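Local coordinates for DNA-binding protein (Sulfolobus solfataricus, PDB 3IRB) that is of unknown function but combines a zinc ribbon with an OB-fold and may bind acyl-CoA, at residues D18-E23 / G116-A121. Numbering follows the deposited sequence.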
ATOM      1  N   ASP A  18       2.776  11.711   7.559  1.00 17.27           N
ATOM      2  CA  ASP A  18       4.206  11.638   7.877  1.00 18.37           C
ATOM      3  C   ASP A  18       4.750  10.222   7.854  1.00 19.09           C
ATOM      4  O   ASP A  18       5.796   9.982   7.276  1.00 17.98           O
ATOM      5  CB  ASP A  18       4.474  12.285   9.229  1.00 18.25           C
ATOM      6  CG  ASP A  18       4.410  13.776   9.175  1.00 26.12           C
ATOM      7  OD1 ASP A  18       4.450  14.345   8.058  1.00 23.98           O
ATOM      8  OD2 ASP A  18       4.324  14.368  10.261  1.00 22.80           O
ATOM      9  N   VAL A  19       4.028   9.296   8.476  1.00 19.91           N
ATOM     10  CA  VAL A  19       4.409   7.895   8.503  1.00 19.12           C
ATOM     11  C   VAL A  19       4.437   7.312   7.090  1.00 17.36           C
ATOM     12  O   VAL A  19       5.404   6.641   6.706  1.00 19.70           O
ATOM     13  CB  VAL A  19       3.426   7.061   9.384  1.00 20.87           C
ATOM     14  CG1 VAL A  19       3.606   5.544   9.117  1.00 28.34           C
ATOM     15  CG2 VAL A  19       3.604   7.416  10.846  1.00 27.01           C
HETATM   16  N   MSE A  20       3.419   7.626   6.295  1.00 18.25           N
HETATM   17  CA  MSE A  20       3.341   7.118   4.924  1.00 18.51           C
HETATM   18  C   MSE A  20       4.446   7.712   4.054  1.00 20.82           C
HETATM   19  O   MSE A  20       5.012   7.027   3.203  1.00 20.71           O
HETATM   20  CB  MSE A  20       1.957   7.384   4.322  1.00 21.30           C
HETATM   21  CG  MSE A  20       0.842   6.666   5.116  1.00 25.97           C
HETATM   22 SE   MSE A  20      -0.936   7.519   5.032  0.75 26.95          SE
HETATM   23  CE  MSE A  20      -1.482   6.040   3.951  1.00 19.67           C
ATOM     24  N   GLU A  21       4.768   8.978   4.272  1.00 20.30           N
ATOM     25  CA  GLU A  21       5.881   9.590   3.549  1.00 22.16           C
ATOM     26  C   GLU A  21       7.244   8.982   3.944  1.00 21.91           C
ATOM     27  O   GLU A  21       8.094   8.771   3.090  1.00 21.78           O
ATOM     28  CB  GLU A  21       5.913  11.098   3.731  1.00 22.68           C
ATOM     29  CG  GLU A  21       4.943  11.836   2.826  1.00 33.97           C
ATOM     30  CD  GLU A  21       5.198  11.579   1.340  1.00 38.16           C
ATOM     31  OE1 GLU A  21       6.258  11.992   0.821  1.00 45.75           O
ATOM     32  OE2 GLU A  21       4.332  10.960   0.698  1.00 38.03           O
ATOM     33  N   ALA A  22       7.469   8.759   5.235  1.00 21.04           N
ATOM     34  CA  ALA A  22       8.712   8.129   5.682  1.00 23.06           C
ATOM     35  C   ALA A  22       8.904   6.800   4.955  1.00 22.22           C
ATOM     36  O   ALA A  22       9.997   6.466   4.469  1.00 23.59           O
ATOM     37  CB  ALA A  22       8.692   7.923   7.208  1.00 22.10           C
ATOM     38  N   GLU A  23       7.822   6.039   4.852  1.00 22.48           N
ATOM     39  CA  GLU A  23       7.868   4.743   4.206  1.00 21.73           C
ATOM     40  C   GLU A  23       8.146   4.790   2.712  1.00 21.19           C
ATOM     41  O   GLU A  23       8.842   3.909   2.186  1.00 21.72           O
ATOM     42  CB  GLU A  23       6.597   3.955   4.526  1.00 22.86           C
ATOM     43  CG  GLU A  23       6.626   3.583   6.042  1.00 30.49           C
ATOM     44  CD  GLU A  23       5.410   2.824   6.530  1.00 36.34           C
ATOM     45  OE1 GLU A  23       4.534   2.438   5.710  1.00 34.15           O
ATOM     46  OE2 GLU A  23       5.378   2.617   7.765  1.00 40.18           O
ATOM     47  N   GLY A 116       1.934  -5.577   1.717  1.00 23.09           N
ATOM     48  CA  GLY A 116       0.695  -4.864   1.502  1.00 22.51           C
ATOM     49  C   GLY A 116       1.009  -3.404   1.346  1.00 22.42           C
ATOM     50  O   GLY A 116       2.168  -3.026   1.337  1.00 21.90           O
ATOM     51  N   LEU A 117      -0.036  -2.594   1.230  1.00 19.27           N
ATOM     52  CA  LEU A 117       0.111  -1.195   0.984  1.00 18.94           C
ATOM     53  C   LEU A 117      -0.689  -0.450   2.041  1.00 20.90           C
ATOM     54  O   LEU A 117      -1.888  -0.713   2.196  1.00 19.08           O
ATOM     55  CB  LEU A 117      -0.418  -0.882  -0.415  1.00 20.30           C
ATOM     56  CG  LEU A 117       0.413  -1.496  -1.532  1.00 21.86           C
ATOM     57  CD1 LEU A 117      -0.269  -1.226  -2.864  1.00 25.07           C
ATOM     58  CD2 LEU A 117       1.818  -0.985  -1.510  1.00 24.40           C
ATOM     59  N   LEU A 118      -0.023   0.454   2.761  1.00 18.56           N
ATOM     60  CA  LEU A 118      -0.698   1.368   3.691  1.00 21.87           C
ATOM     61  C   LEU A 118      -1.308   2.496   2.873  1.00 21.24           C
ATOM     62  O   LEU A 118      -0.578   3.252   2.236  1.00 22.69           O
ATOM     63  CB  LEU A 118       0.301   1.890   4.721  1.00 23.92           C
ATOM     64  CG  LEU A 118      -0.215   2.603   5.961  1.00 25.76           C
ATOM     65  CD1 LEU A 118      -1.169   1.712   6.769  1.00 26.98           C
ATOM     66  CD2 LEU A 118       0.992   3.048   6.793  1.00 30.66           C
ATOM     67  N   CYS A 119      -2.636   2.584   2.897  1.00 16.45           N
ATOM     68  CA  CYS A 119      -3.396   3.432   2.013  1.00 17.07           C
ATOM     69  C   CYS A 119      -4.429   4.225   2.764  1.00 19.25           C
ATOM     70  O   CYS A 119      -4.850   3.861   3.865  1.00 18.99           O
ATOM     71  CB  CYS A 119      -4.166   2.566   0.984  1.00 20.73           C
ATOM     72  SG  CYS A 119      -3.188   1.533  -0.092  1.00 26.63           S
ATOM     73  N   TYR A 120      -4.863   5.315   2.135  1.00 17.96           N
ATOM     74  CA  TYR A 120      -6.115   5.955   2.473  1.00 19.45           C
ATOM     75  C   TYR A 120      -7.271   5.225   1.809  1.00 20.02           C
ATOM     76  O   TYR A 120      -7.184   4.860   0.630  1.00 21.32           O
ATOM     77  CB  TYR A 120      -6.129   7.373   1.924  1.00 20.47           C
ATOM     78  CG  TYR A 120      -5.134   8.290   2.551  1.00 20.50           C
ATOM     79  CD1 TYR A 120      -5.216   8.614   3.908  1.00 22.91           C
ATOM     80  CD2 TYR A 120      -4.141   8.868   1.785  1.00 23.86           C
ATOM     81  CE1 TYR A 120      -4.308   9.502   4.477  1.00 25.31           C
ATOM     82  CE2 TYR A 120      -3.249   9.746   2.329  1.00 26.24           C
ATOM     83  CZ  TYR A 120      -3.325  10.061   3.665  1.00 25.99           C
ATOM     84  OH  TYR A 120      -2.420  10.959   4.153  1.00 27.95           O
ATOM     85  N   ALA A 121      -8.351   5.023   2.559  1.00 18.99           N
ATOM     86  CA  ALA A 121      -9.549   4.349   2.039  1.00 18.34           C
ATOM     87  C   ALA A 121     -10.760   5.205   2.364  1.00 17.86           C
ATOM     88  O   ALA A 121     -10.790   5.867   3.401  1.00 19.62           O
ATOM     89  CB  ALA A 121      -9.693   2.926   2.653  1.00 16.99           C
TER
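Met-20, a selenomethionine, lays the end of its side chain over one face of the Tyr-120 ring, broad and flat enough for selenium and methyl together. Its CE methyl sits 4.2 Å from the ring centroid and 3° off the ring normal, a CH-pi contact, while SE lies toward the hydroxyl end, 3.7 Å from Tyr-120 CZ, a Met-aromatic pair. A bend at chi3 (109°) turns CE back toward the strand, where it meets Leu-118 O at 3.4 Å; an unbranched, flexible chain can follow ring and backbone together. Nearer the helix, Met-20 crosses Leu-118 at about a right angle, its CG 4.0 Å from Leu-118 CD2. Helix 12-28 packs on strand 114-123 of the OB-fold; the axes of 18-23 and 117-121 run at 143°, nearer antiparallel than parallel. Leu-118 has CG anti to its backbone N; being branched, it offers one methyl, CD2, to three helix residues: Met-20, Val-19 at CG1, and Glu-23, whose extended chain brings OE1 against this methyl while the residue stays partly exposed. An alanine in place of Tyr-120 removes the ring and would probably open a gap beside SE and CE, letting the Met-20 end turn more freely. Pro-139 touches both Met-20 and Tyr-120.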